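PDB 1ATG: periplasmic molybdate-binding protein from Azotobacter vinelandii, which binds molybdate and also tungstate in the periplasm, probably as the oxyanion receptor of an ABC transporter. Local coordinates for residues A[81-86]-A[177-182]; A[107-112]-A[160-165]; A[72-77]-A[193-198]; A[2-7]-A[51-56]. One frame throughout, in Å; residues are numbered along the deposited sequence. Where two conformers were deposited one is given.

Contact 1. Residues A[81-86]-A[177-182]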
loop_
_atom_site.group_PDB
_atom_site.type_symbol
_atom_site.label_atom_id
_atom_site.label_comp_id
_atom_site.label_asym_id
_atom_site.label_seq_id
_atom_site.Cartn_x
_atom_site.Cartn_y
_atom_site.Cartn_z
ATOM N N LYS A 81 -1.298 -6.293 4.141
ATOM C CA LYS A 81 -1.778 -6.624 5.468
ATOM C C LYS A 81 -1.916 -5.317 6.237
ATOM O O LYS A 81 -0.925 -4.619 6.489
ATOM C CB LYS A 81 -0.776 -7.546 6.158
ATOM C CG LYS A 81 -1.228 -8.136 7.477
ATOM C CD LYS A 81 -0.425 -9.383 7.829
ATOM C CE LYS A 81 -0.974 -10.043 9.085
ATOM N NZ LYS A 81 -0.410 -11.408 9.282
ATOM N N LEU A 82 -3.140 -5.011 6.612
ATOM C CA LEU A 82 -3.421 -3.798 7.371
ATOM C C LEU A 82 -2.965 -3.952 8.809
ATOM O O LEU A 82 -3.134 -5.011 9.444
ATOM C CB LEU A 82 -4.935 -3.579 7.363
ATOM C CG LEU A 82 -5.422 -2.315 8.074
ATOM C CD1 LEU A 82 -5.002 -1.045 7.350
ATOM C CD2 LEU A 82 -6.944 -2.376 8.165
ATOM N N VAL A 83 -2.416 -2.875 9.375
ATOM C CA VAL A 83 -1.982 -2.890 10.757
ATOM C C VAL A 83 -2.420 -1.622 11.479
ATOM O O VAL A 83 -2.297 -0.512 10.905
ATOM C CB VAL A 83 -0.450 -2.988 10.920
ATOM C CG1 VAL A 83 -0.114 -3.439 12.341
ATOM C CG2 VAL A 83 0.224 -3.905 9.924
ATOM N N LEU A 84 -2.946 -1.764 12.677
ATOM C CA LEU A 84 -3.141 -0.620 13.566
ATOM C C LEU A 84 -1.822 -0.476 14.336
ATOM O O LEU A 84 -1.354 -1.453 14.961
ATOM C CB LEU A 84 -4.278 -0.883 14.542
ATOM C CG LEU A 84 -4.477 0.236 15.578
ATOM C CD1 LEU A 84 -4.950 1.521 14.923
ATOM C CD2 LEU A 84 -5.465 -0.218 16.641
ATOM N N TRP A 85 -1.198 0.679 14.251
ATOM C CA TRP A 85 0.129 0.863 14.812
ATOM C C TRP A 85 0.158 2.118 15.659
ATOM O O TRP A 85 -0.540 3.092 15.419
ATOM C CB TRP A 85 1.108 1.019 13.633
ATOM C CG TRP A 85 2.558 1.132 13.987
ATOM C CD1 TRP A 85 3.270 0.326 14.841
ATOM C CD2 TRP A 85 3.473 2.127 13.519
ATOM N NE1 TRP A 85 4.575 0.755 14.898
ATOM C CE2 TRP A 85 4.730 1.856 14.112
ATOM C CE3 TRP A 85 3.377 3.208 12.642
ATOM C CZ2 TRP A 85 5.851 2.630 13.852
ATOM C CZ3 TRP A 85 4.510 3.965 12.389
ATOM C CH2 TRP A 85 5.737 3.669 12.984
ATOM N N SER A 86 1.035 2.085 16.660
ATOM C CA SER A 86 1.428 3.259 17.399
ATOM C C SER A 86 2.953 3.204 17.563
ATOM O O SER A 86 3.515 2.125 17.792
ATOM C CB SER A 86 0.785 3.368 18.776
ATOM O OG SER A 86 1.263 4.512 19.493
ATOM N N GLY A 177 7.276 -0.039 18.451
ATOM C CA GLY A 177 6.053 0.526 19.014
ATOM C C GLY A 177 5.097 -0.548 19.482
ATOM O O GLY A 177 5.477 -1.466 20.211
ATOM N N SER A 178 3.835 -0.437 19.077
ATOM C CA SER A 178 2.830 -1.440 19.398
ATOM C C SER A 178 1.917 -1.632 18.189
ATOM O O SER A 178 1.749 -0.688 17.409
ATOM C CB SER A 178 2.065 -1.130 20.672
ATOM O OG SER A 178 1.459 0.150 20.600
ATOM N N HIS A 179 1.362 -2.826 18.012
ATOM C CA HIS A 179 0.538 -3.046 16.826
ATOM C C HIS A 179 -0.514 -4.115 17.025
ATOM O O HIS A 179 -0.421 -4.992 17.889
ATOM C CB HIS A 179 1.416 -3.398 15.620
ATOM C CG HIS A 179 1.994 -4.779 15.722
ATOM N ND1 HIS A 179 3.110 -5.049 16.495
ATOM C CD2 HIS A 179 1.592 -5.954 15.181
ATOM C CE1 HIS A 179 3.394 -6.337 16.408
ATOM N NE2 HIS A 179 2.492 -6.906 15.638
ATOM N N TRP A 180 -1.536 -4.025 16.183
ATOM C CA TRP A 180 -2.622 -4.994 16.143
ATOM C C TRP A 180 -3.012 -5.215 14.690
ATOM O O TRP A 180 -3.228 -4.259 13.941
ATOM C CB TRP A 180 -3.856 -4.509 16.885
ATOM C CG TRP A 180 -5.100 -5.331 16.726
ATOM C CD1 TRP A 180 -5.274 -6.647 17.074
ATOM C CD2 TRP A 180 -6.348 -4.913 16.163
ATOM N NE1 TRP A 180 -6.551 -7.052 16.790
ATOM C CE2 TRP A 180 -7.240 -6.008 16.236
ATOM C CE3 TRP A 180 -6.807 -3.705 15.638
ATOM C CZ2 TRP A 180 -8.556 -5.914 15.809
ATOM C CZ3 TRP A 180 -8.122 -3.627 15.207
ATOM C CH2 TRP A 180 -8.988 -4.727 15.289
ATOM N N PHE A 181 -3.042 -6.479 14.284
ATOM C CA PHE A 181 -3.525 -6.836 12.957
ATOM C C PHE A 181 -5.018 -7.069 13.025
ATOM O O PHE A 181 -5.482 -8.064 13.611
ATOM C CB PHE A 181 -2.885 -8.132 12.435
ATOM C CG PHE A 181 -1.416 -8.042 12.177
ATOM C CD1 PHE A 181 -0.943 -7.342 11.069
ATOM C CD2 PHE A 181 -0.491 -8.645 13.008
ATOM C CE1 PHE A 181 0.413 -7.256 10.807
ATOM C CE2 PHE A 181 0.863 -8.561 12.746
ATOM C CZ PHE A 181 1.324 -7.871 11.650
ATOM N N PRO A 182 -5.853 -6.239 12.437
ATOM C CA PRO A 182 -7.274 -6.586 12.388
ATOM C C PRO A 182 -7.441 -7.909 11.642
ATOM O O PRO A 182 -6.807 -8.143 10.613
ATOM C CB PRO A 182 -7.892 -5.440 11.608
ATOM C CG PRO A 182 -6.938 -4.294 11.748
ATOM C CD PRO A 182 -5.567 -4.960 11.763
HETATM O O HOH W 1 -4.662 -7.336 9.105
#
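Leu-84 pairs with Trp-180 and Ser-86 with Ser-178 as antiparallel hydrogen-bonded pairs, the axes of strands 82-86 and 178-180 making an angle of 152° and closing to 4.7 Å. Strand 178-180 thereby extends the sheet of one lobe of a two-lobed periplasmic binding protein, beside the long strand 75-86. The Leu-84 N to Trp-180 O bond measures 2.8 Å, and its reciprocal partner runs from Trp-180 N to Leu-84 O. On one face, in the conformer given of the two deposited, Lys-81 lays its aliphatic end over the ring of Phe-181. With CG anti to the backbone N (chi1 -172°) and the rest of the chain extended, CE comes 3.6 Å from the Phe-181 ring centre. Lys-81 NZ then stands 4.4 Å from that centre, only 4° off the ring normal, a cation-pi contact that the other conformer may not keep. The Val-83 and Phe-181 side chains lie side by side, pointing the same way, with Val-83 CG2 3.5 Å from Phe-181 CE1. An alanine at Phe-181 would probably leave the Lys-81 ammonium of this conformer without its aromatic partner and open a gap beside Val-83 CG2. On the other face, Leu-84 CD2 approaches Trp-180 CE3 to 3.9 Å. Where the strands part, one water donates to both segments, 2.8 Å from Leu-82 O and 2.7 Å from Pro-182 O.

Contact 2. Residues A[107-112]-A[160-165]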
loop_
_atom_site.group_PDB
_atom_site.type_symbol
_atom_site.label_atom_id
_atom_site.label_comp_id
_atom_site.label_asym_id
_atom_site.label_seq_id
_atom_site.Cartn_x
_atom_site.Cartn_y
_atom_site.Cartn_z
ATOM N N ILE A 107 -6.177 9.285 15.320
ATOM C CA ILE A 107 -5.773 8.130 14.533
ATOM C C ILE A 107 -5.629 8.596 13.096
ATOM O O ILE A 107 -6.562 9.206 12.515
ATOM C CB ILE A 107 -6.789 6.976 14.661
ATOM C CG1 ILE A 107 -6.301 5.779 13.829
ATOM C CG2 ILE A 107 -8.221 7.354 14.303
ATOM C CD1 ILE A 107 -7.051 4.494 14.134
ATOM N N ALA A 108 -4.475 8.356 12.499
ATOM C CA ALA A 108 -4.202 8.701 11.112
ATOM C C ALA A 108 -4.760 7.625 10.194
ATOM O O ALA A 108 -4.368 6.449 10.295
ATOM C CB ALA A 108 -2.710 8.882 10.882
ATOM N N ILE A 109 -5.707 8.004 9.336
ATOM C CA ILE A 109 -6.297 7.056 8.393
ATOM C C ILE A 109 -6.220 7.696 7.026
ATOM O O ILE A 109 -6.702 8.828 6.825
ATOM C CB ILE A 109 -7.743 6.662 8.721
ATOM C CG1 ILE A 109 -7.829 6.192 10.178
ATOM C CG2 ILE A 109 -8.245 5.610 7.738
ATOM C CD1 ILE A 109 -9.160 5.650 10.619
ATOM N N SER A 110 -5.621 7.006 6.063
ATOM C CA SER A 110 -5.534 7.603 4.726
ATOM C C SER A 110 -6.946 7.725 4.152
ATOM O O SER A 110 -7.871 6.985 4.461
ATOM C CB SER A 110 -4.562 6.878 3.824
ATOM O OG SER A 110 -4.820 5.508 3.679
ATOM N N ASN A 111 -7.111 8.727 3.293
ATOM C CA ASN A 111 -8.405 9.044 2.686
ATOM C C ASN A 111 -8.960 7.832 1.964
ATOM O O ASN A 111 -8.349 7.435 0.967
ATOM C CB ASN A 111 -8.133 10.219 1.746
ATOM C CG ASN A 111 -9.363 10.707 1.008
ATOM O OD1 ASN A 111 -10.376 10.034 0.962
ATOM N ND2 ASN A 111 -9.262 11.931 0.472
ATOM N N PRO A 112 -10.085 7.288 2.366
ATOM C CA PRO A 112 -10.578 6.049 1.794
ATOM C C PRO A 112 -11.051 6.157 0.367
ATOM O O PRO A 112 -11.123 5.134 -0.326
ATOM C CB PRO A 112 -11.665 5.598 2.762
ATOM C CG PRO A 112 -12.170 6.887 3.333
ATOM C CD PRO A 112 -10.906 7.710 3.528
ATOM N N LEU A 160 -2.262 6.953 17.027
ATOM C CA LEU A 160 -2.535 5.706 16.329
ATOM C C LEU A 160 -2.530 5.948 14.832
ATOM O O LEU A 160 -2.822 7.065 14.394
ATOM C CB LEU A 160 -3.922 5.169 16.698
ATOM C CG LEU A 160 -4.193 4.866 18.168
ATOM C CD1 LEU A 160 -5.593 4.271 18.302
ATOM C CD2 LEU A 160 -3.165 3.916 18.769
ATOM N N GLY A 161 -2.369 4.870 14.067
ATOM C CA GLY A 161 -2.529 4.983 12.622
ATOM C C GLY A 161 -2.809 3.622 12.013
ATOM O O GLY A 161 -2.392 2.592 12.534
ATOM N N PHE A 162 -3.518 3.649 10.883
ATOM C CA PHE A 162 -3.712 2.453 10.063
ATOM C C PHE A 162 -2.707 2.507 8.924
ATOM O O PHE A 162 -2.712 3.424 8.092
ATOM C CB PHE A 162 -5.133 2.347 9.531
ATOM C CG PHE A 162 -6.111 1.688 10.454
ATOM C CD1 PHE A 162 -5.918 0.381 10.868
ATOM C CD2 PHE A 162 -7.231 2.367 10.918
ATOM C CE1 PHE A 162 -6.825 -0.235 11.705
ATOM C CE2 PHE A 162 -8.148 1.750 11.738
ATOM C CZ PHE A 162 -7.951 0.443 12.150
ATOM N N VAL A 163 -1.768 1.548 8.939
ATOM C CA VAL A 163 -0.647 1.533 8.016
ATOM C C VAL A 163 -0.486 0.177 7.345
ATOM O O VAL A 163 -1.223 -0.766 7.650
ATOM C CB VAL A 163 0.660 1.927 8.747
ATOM C CG1 VAL A 163 0.567 3.291 9.435
ATOM C CG2 VAL A 163 1.058 0.868 9.769
ATOM N N ALA A 164 0.456 0.081 6.433
ATOM C CA ALA A 164 0.779 -1.176 5.777
ATOM C C ALA A 164 1.857 -1.882 6.584
ATOM O O ALA A 164 2.822 -1.280 7.051
ATOM C CB ALA A 164 1.289 -0.902 4.370
ATOM N N LEU A 165 1.786 -3.208 6.657
ATOM C CA LEU A 165 2.817 -3.959 7.380
ATOM C C LEU A 165 4.194 -3.692 6.825
ATOM O O LEU A 165 5.180 -3.551 7.559
ATOM C CB LEU A 165 2.478 -5.455 7.331
ATOM C CG LEU A 165 3.516 -6.391 7.979
ATOM C CD1 LEU A 165 3.793 -6.024 9.423
ATOM C CD2 LEU A 165 3.032 -7.838 7.899
HETATM O O HOH W 2 -4.657 4.148 6.296
#
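Ile-107 and Ala-108 pair in parallel with Leu-160 and Gly-161 within the sheet of the lobe that also contains strand 178-180. Ala-108 serves the pairing with both of its backbone polar groups: its N donates to Leu-160 O at 2.8 Å, and its O receives Phe-162 N at 3.0 Å. Ile-107 CA adds a C-H...O contact to Leu-160 O at 3.1 Å. This is the parallel core of an alpha/beta lobe. From strand 107-110 the chain passes through helices 116-127 and 131-136 to strand 140-143, then through helix 146-154 to strand 160-164, and 140-143 and 160-164 flank 107-110 in the sheet. Side chains pack on the face that holds Ile-107 and Leu-160. In Ile-107, CG1 stands anti to the backbone N (chi1 -179°), where it meets Leu-160 CB at 3.8 Å, and CD1, anti in its turn (chi2 167°), reaches Phe-162 CE2 at 3.8 Å. Ile-109 lies alongside Phe-162 and points the same way, its CD1 at the ring edge, 3.8 Å from Phe-162 CD2. Leu-82 also touches the Phe-162 side chain, while Ile-109 continues onto Thr-122 and Leu-125 of helix 116-127. The strand directions differ by 26°, and beyond Phe-162 the direct bonding gives way to a bridging water, which accepts from Ser-110 N at 3.0 Å and donates to Phe-162 O at 2.7 Å.

Contact 3. Residues A[72-77]-A[193-198]; sequences GSRFTY and QAVITK
Gln-193 lies opposite Thr-76 in a non-hydrogen-bonded antiparallel pair, and its side chain reaches both Thr-76 and Arg-74. Its CB sits 3.4 Å from Phe-75 O. CG, anti to the carbonyl carbon (chi1 -65°), passes 3.5 Å from Thr-76 OG1, and CD brings the amide between two polar partners. At the tip, OE1 accepts from Arg-74 NH1 at 2.8 Å, on a lone pair and in the guanidinium plane, although the amide and guanidinium planes are 55° apart. Gln-193 NE2 donates to Thr-76 OG1 at 3.0 Å, close to its own amide plane. Arg-74 NE makes a salt bridge with Asp-64. An alanine in place of Gln-193 would probably leave Arg-74 NH1 and Thr-76 OG1 without these mates and set the guanidinium freer to turn. Next to this network the strands, strongly twisted at 123°, are joined at Phe-75 and Ala-194, with Ala-194 N donating to Phe-75 O at 2.9 Å. Ser-73 OG receives Ile-196 N at 3.0 Å, a side-chain bond to the backbone of the other segment, and also bonds to Leu-70 O. Ala-194 CB packs 3.7 Å from Tyr-77 CD1, and the Tyr-77 hydroxyl bonds to Ser-54 O. The Arg-74 donor sets the orientation of the Gln-193 amide, since a flip would turn its NH2 against NH1; Thr-76 OG1 is compatible with this choice, and the nearby positive charge is likely to polarise the carbonyl further.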
loop_
_atom_site.group_PDB
_atom_site.type_symbol
_atom_site.label_atom_id
_atom_site.label_comp_id
_atom_site.label_asym_id
_atom_site.label_seq_id
_atom_site.Cartn_x
_atom_site.Cartn_y
_atom_site.Cartn_z
ATOM N N GLY A 72 -3.671 -7.786 -21.204
ATOM C CA GLY A 72 -2.996 -8.976 -20.717
ATOM C C GLY A 72 -1.902 -8.748 -19.693
ATOM O O GLY A 72 -1.319 -9.726 -19.199
ATOM N N SER A 73 -1.581 -7.509 -19.334
ATOM C CA SER A 73 -0.513 -7.237 -18.390
ATOM C C SER A 73 -0.966 -7.150 -16.936
ATOM O O SER A 73 -0.092 -7.185 -16.055
ATOM C CB SER A 73 0.202 -5.921 -18.716
ATOM O OG SER A 73 -0.626 -4.796 -18.455
ATOM N N ARG A 74 -2.252 -7.060 -16.687
ATOM C CA ARG A 74 -2.719 -6.928 -15.302
ATOM C C ARG A 74 -2.573 -8.191 -14.476
ATOM O O ARG A 74 -2.997 -9.273 -14.898
ATOM C CB ARG A 74 -4.194 -6.514 -15.355
ATOM C CG ARG A 74 -4.728 -6.139 -13.974
ATOM C CD ARG A 74 -6.000 -5.312 -14.146
ATOM N NE ARG A 74 -6.968 -6.029 -14.980
ATOM C CZ ARG A 74 -7.758 -6.971 -14.489
ATOM N NH1 ARG A 74 -7.737 -7.323 -13.215
ATOM N NH2 ARG A 74 -8.618 -7.587 -15.305
ATOM N N PHE A 75 -2.019 -8.071 -13.267
ATOM C CA PHE A 75 -1.886 -9.216 -12.383
ATOM C C PHE A 75 -1.763 -8.760 -10.929
ATOM O O PHE A 75 -1.467 -7.596 -10.648
ATOM C CB PHE A 75 -0.703 -10.091 -12.788
ATOM C CG PHE A 75 0.645 -9.597 -12.356
ATOM C CD1 PHE A 75 1.266 -8.550 -13.000
ATOM C CD2 PHE A 75 1.319 -10.194 -11.295
ATOM C CE1 PHE A 75 2.511 -8.103 -12.599
ATOM C CE2 PHE A 75 2.551 -9.755 -10.876
ATOM C CZ PHE A 75 3.156 -8.713 -11.539
ATOM N N THR A 76 -2.062 -9.688 -10.046
ATOM C CA THR A 76 -1.921 -9.439 -8.609
ATOM C C THR A 76 -0.481 -9.664 -8.200
ATOM O O THR A 76 -0.016 -10.819 -8.234
ATOM C CB THR A 76 -2.859 -10.337 -7.800
ATOM O OG1 THR A 76 -4.187 -9.998 -8.216
ATOM C CG2 THR A 76 -2.709 -10.115 -6.309
ATOM N N TYR A 77 0.244 -8.624 -7.816
ATOM C CA TYR A 77 1.649 -8.732 -7.449
ATOM C C TYR A 77 1.869 -8.897 -5.953
ATOM O O TYR A 77 2.962 -9.312 -5.540
ATOM C CB TYR A 77 2.452 -7.528 -7.966
ATOM C CG TYR A 77 2.118 -6.229 -7.276
ATOM C CD1 TYR A 77 1.060 -5.439 -7.705
ATOM C CD2 TYR A 77 2.848 -5.773 -6.194
ATOM C CE1 TYR A 77 0.739 -4.248 -7.060
ATOM C CE2 TYR A 77 2.534 -4.600 -5.530
ATOM C CZ TYR A 77 1.479 -3.856 -5.978
ATOM O OH TYR A 77 1.173 -2.682 -5.314
ATOM N N GLN A 193 -2.872 -4.885 -7.538
ATOM C CA GLN A 193 -2.596 -5.249 -8.922
ATOM C C GLN A 193 -1.737 -4.215 -9.622
ATOM O O GLN A 193 -1.672 -3.044 -9.247
ATOM C CB GLN A 193 -3.896 -5.456 -9.704
ATOM C CG GLN A 193 -4.695 -6.645 -9.184
ATOM C CD GLN A 193 -5.605 -7.197 -10.266
ATOM O OE1 GLN A 193 -6.307 -6.424 -10.920
ATOM N NE2 GLN A 193 -5.568 -8.508 -10.463
ATOM N N ALA A 194 -1.015 -4.703 -10.631
ATOM C CA ALA A 194 -0.125 -3.907 -11.428
ATOM C C ALA A 194 -0.494 -4.055 -12.910
ATOM O O ALA A 194 -1.088 -5.046 -13.314
ATOM C CB ALA A 194 1.324 -4.334 -11.239
ATOM N N VAL A 195 -0.170 -3.008 -13.658
ATOM C CA VAL A 195 -0.392 -3.040 -15.100
ATOM C C VAL A 195 0.783 -2.332 -15.777
ATOM O O VAL A 195 1.497 -1.504 -15.227
ATOM C CB VAL A 195 -1.662 -2.323 -15.593
ATOM C CG1 VAL A 195 -2.933 -3.088 -15.279
ATOM C CG2 VAL A 195 -1.752 -0.898 -15.049
ATOM N N ILE A 196 0.951 -2.683 -17.060
ATOM C CA ILE A 196 1.840 -1.951 -17.946
ATOM C C ILE A 196 0.957 -0.877 -18.612
ATOM O O ILE A 196 -0.189 -1.157 -18.942
ATOM C CB ILE A 196 2.492 -2.823 -19.025
ATOM C CG1 ILE A 196 3.462 -3.818 -18.371
ATOM C CG2 ILE A 196 3.221 -1.979 -20.064
ATOM C CD1 ILE A 196 4.064 -4.812 -19.348
ATOM N N THR A 197 1.492 0.327 -18.702
ATOM C CA THR A 197 0.746 1.422 -19.352
ATOM C C THR A 197 0.841 1.212 -20.865
ATOM O O THR A 197 1.957 1.145 -21.365
ATOM C CB THR A 197 1.296 2.766 -18.883
ATOM O OG1 THR A 197 1.127 2.914 -17.450
ATOM C CG2 THR A 197 0.561 3.928 -19.547
ATOM N N LYS A 198 -0.284 1.112 -21.559
ATOM C CA LYS A 198 -0.308 0.809 -22.988
ATOM C C LYS A 198 0.586 1.654 -23.867
ATOM O O LYS A 198 1.196 1.147 -24.822
ATOM C CB LYS A 198 -1.753 0.889 -23.504
ATOM C CG LYS A 198 -1.986 0.229 -24.859
ATOM C CD LYS A 198 -3.478 -0.000 -25.075
ATOM C CE LYS A 198 -3.815 -0.292 -26.524
ATOM N NZ LYS A 198 -5.289 -0.439 -26.716
#

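Contact 4. Residues A[2-7]-A[51-56]. With WO4 (tungstate(VI)ion), chain B.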
loop_
_atom_site.group_PDB
_atom_site.type_symbol
_atom_site.label_atom_id
_atom_site.label_comp_id
_atom_site.label_asym_id
_atom_site.label_seq_id
_atom_site.Cartn_x
_atom_site.Cartn_y
_atom_site.Cartn_z
ATOM N N LEU A 2 13.252 2.397 -17.224
ATOM C CA LEU A 2 11.855 2.154 -16.899
ATOM C C LEU A 2 11.347 3.146 -15.852
ATOM O O LEU A 2 12.016 3.353 -14.845
ATOM C CB LEU A 2 11.700 0.716 -16.393
ATOM C CG LEU A 2 10.325 0.064 -16.475
ATOM C CD1 LEU A 2 9.928 -0.183 -17.918
ATOM C CD2 LEU A 2 10.312 -1.238 -15.676
ATOM N N LYS A 3 10.189 3.727 -16.136
ATOM C CA LYS A 3 9.574 4.665 -15.193
ATOM C C LYS A 3 8.398 3.953 -14.526
ATOM O O LYS A 3 7.438 3.598 -15.184
ATOM C CB LYS A 3 9.119 5.934 -15.908
ATOM C CG LYS A 3 10.275 6.672 -16.580
ATOM C CD LYS A 3 9.776 7.704 -17.582
ATOM C CE LYS A 3 9.207 7.063 -18.834
ATOM N NZ LYS A 3 8.582 8.060 -19.750
ATOM N N VAL A 4 8.571 3.693 -13.225
ATOM C CA VAL A 4 7.570 2.951 -12.466
ATOM C C VAL A 4 6.942 3.817 -11.372
ATOM O O VAL A 4 7.673 4.427 -10.605
ATOM C CB VAL A 4 8.227 1.717 -11.814
ATOM C CG1 VAL A 4 7.238 0.911 -10.984
ATOM C CG2 VAL A 4 8.842 0.816 -12.884
ATOM N N VAL A 5 5.626 3.812 -11.347
ATOM C CA VAL A 5 4.882 4.557 -10.329
ATOM C C VAL A 5 4.176 3.556 -9.420
ATOM O O VAL A 5 3.612 2.566 -9.870
ATOM C CB VAL A 5 3.904 5.561 -10.949
ATOM C CG1 VAL A 5 2.826 4.865 -11.754
ATOM C CG2 VAL A 5 3.307 6.467 -9.872
ATOM N N THR A 6 4.247 3.827 -8.123
ATOM C CA THR A 6 3.650 2.929 -7.149
ATOM C C THR A 6 2.771 3.641 -6.137
ATOM O O THR A 6 3.056 4.748 -5.689
ATOM C CB THR A 6 4.734 2.127 -6.411
ATOM O OG1 THR A 6 4.113 1.174 -5.526
ATOM C CG2 THR A 6 5.662 2.986 -5.558
ATOM N N ALA A 7 1.726 2.942 -5.732
ATOM C CA ALA A 7 0.947 3.300 -4.544
ATOM C C ALA A 7 1.960 3.408 -3.412
ATOM O O ALA A 7 2.894 2.596 -3.294
ATOM C CB ALA A 7 -0.071 2.213 -4.277
ATOM N N VAL A 51 4.968 1.437 -15.929
ATOM C CA VAL A 51 4.351 0.441 -15.063
ATOM C C VAL A 51 3.708 1.138 -13.848
ATOM O O VAL A 51 4.297 2.070 -13.317
ATOM C CB VAL A 51 5.404 -0.559 -14.542
ATOM C CG1 VAL A 51 4.854 -1.517 -13.489
ATOM C CG2 VAL A 51 6.038 -1.383 -15.661
ATOM N N PHE A 52 2.557 0.624 -13.454
ATOM C CA PHE A 52 1.835 1.127 -12.294
ATOM C C PHE A 52 1.529 -0.041 -11.345
ATOM O O PHE A 52 0.895 -1.004 -11.731
ATOM C CB PHE A 52 0.532 1.797 -12.727
ATOM C CG PHE A 52 -0.462 2.165 -11.666
ATOM C CD1 PHE A 52 -0.126 2.662 -10.414
ATOM C CD2 PHE A 52 -1.810 2.027 -11.962
ATOM C CE1 PHE A 52 -1.114 2.988 -9.498
ATOM C CE2 PHE A 52 -2.795 2.366 -11.047
ATOM C CZ PHE A 52 -2.443 2.854 -9.809
ATOM N N PHE A 53 1.955 0.137 -10.088
ATOM C CA PHE A 53 1.619 -0.745 -8.985
ATOM C C PHE A 53 0.540 -0.053 -8.134
ATOM O O PHE A 53 0.827 0.951 -7.470
ATOM C CB PHE A 53 2.825 -1.034 -8.096
ATOM C CG PHE A 53 3.859 -1.891 -8.767
ATOM C CD1 PHE A 53 3.711 -3.258 -8.866
ATOM C CD2 PHE A 53 4.991 -1.305 -9.310
ATOM C CE1 PHE A 53 4.652 -4.045 -9.498
ATOM C CE2 PHE A 53 5.960 -2.085 -9.936
ATOM C CZ PHE A 53 5.781 -3.454 -10.026
ATOM N N SER A 54 -0.672 -0.574 -8.197
ATOM C CA SER A 54 -1.735 0.011 -7.377
ATOM C C SER A 54 -1.829 -0.683 -6.018
ATOM O O SER A 54 -1.305 -1.816 -5.883
ATOM C CB SER A 54 -3.070 -0.142 -8.103
ATOM O OG SER A 54 -4.070 0.588 -7.407
ATOM N N ALA A 55 -2.558 -0.113 -5.065
ATOM C CA ALA A 55 -2.849 -0.795 -3.811
ATOM C C ALA A 55 -4.199 -1.506 -3.894
ATOM O O ALA A 55 -4.641 -2.053 -2.888
ATOM C CB ALA A 55 -2.863 0.184 -2.641
ATOM N N ASP A 56 -4.834 -1.537 -5.063
ATOM C CA ASP A 56 -6.102 -2.220 -5.246
ATOM C C ASP A 56 -6.139 -2.865 -6.636
ATOM O O ASP A 56 -5.184 -2.875 -7.392
ATOM C CB ASP A 56 -7.283 -1.268 -5.065
ATOM C CG ASP A 56 -7.434 -0.177 -6.090
ATOM O OD1 ASP A 56 -6.754 -0.138 -7.130
ATOM O OD2 ASP A 56 -8.283 0.735 -5.812
HETATM W W WO4 B . -2.039 3.664 -0.849
HETATM O O1 WO4 B . -1.422 5.192 -0.185
HETATM O O2 WO4 B . -0.788 2.472 -0.930
HETATM O O3 WO4 B . -3.337 3.013 0.158
HETATM O O4 WO4 B . -2.690 3.896 -2.480
#
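Ala-7 and Ala-55 meet methyl to methyl beside the bound tungstate, their CB atoms 3.8 Å apart. Ala-7 CB lies 3.4 Å from tungstate O2, and Ala-55 CB lies 3.5 Å from the same oxygen. Hydrogen bonds to the anion come from Thr-8 OG1, Asn-9 ND2, Ser-36 OG, Tyr-117 N and Val-146 N; Ser-36 OG is also bonded to Ala-55 N. Behind the methyls stand the C-terminal ends of parallel strands 2-7 and 51-53, neighbours in the sheet of one alpha/beta lobe. Ala-7 N donates to Phe-53 O at 2.8 Å, and Phe-53 N to Val-5 O at 2.9 Å. Farther back, Val-4 CG1 presses on the edge of the Phe-53 ring, 3.4 Å from CE2. Spanning Ala-55, Ser-54 OG donates to Asp-56 OD1 at 2.8 Å, from above the carboxylate plane; that oxygen also caps Ser-59 N at the start of helix 58-65. The two methyls offer the anion no hydrogen bond, so at this wall they meet O2 in van der Waals contact, while neutral hydroxyl, amide and backbone N-H groups bind it, consistent with selection of the oxyanion by size.

The contacts fall into two pairs, one in each lobe, with the tungstate between the lobes. Contacts 1 and 2, centres 9 Å apart, are joined through neighbouring strands 75-86 and 160-164: Trp-85 N probably donates to Gly-161 O at 2.8 Å. Contacts 3 and 4, also 9 Å apart between centres, meet where Gln-193 O probably accepts from Ser-54 N at 2.9 Å. Strand 75-86 runs from contact 3 into contact 1, whose centres are 29 Å apart, and so passes from one lobe to the other. Contact 4 touches the anion itself; the side chains of Tyr-77, Leu-82 and Ile-109 stay about 7, 8 and 9 Å from it.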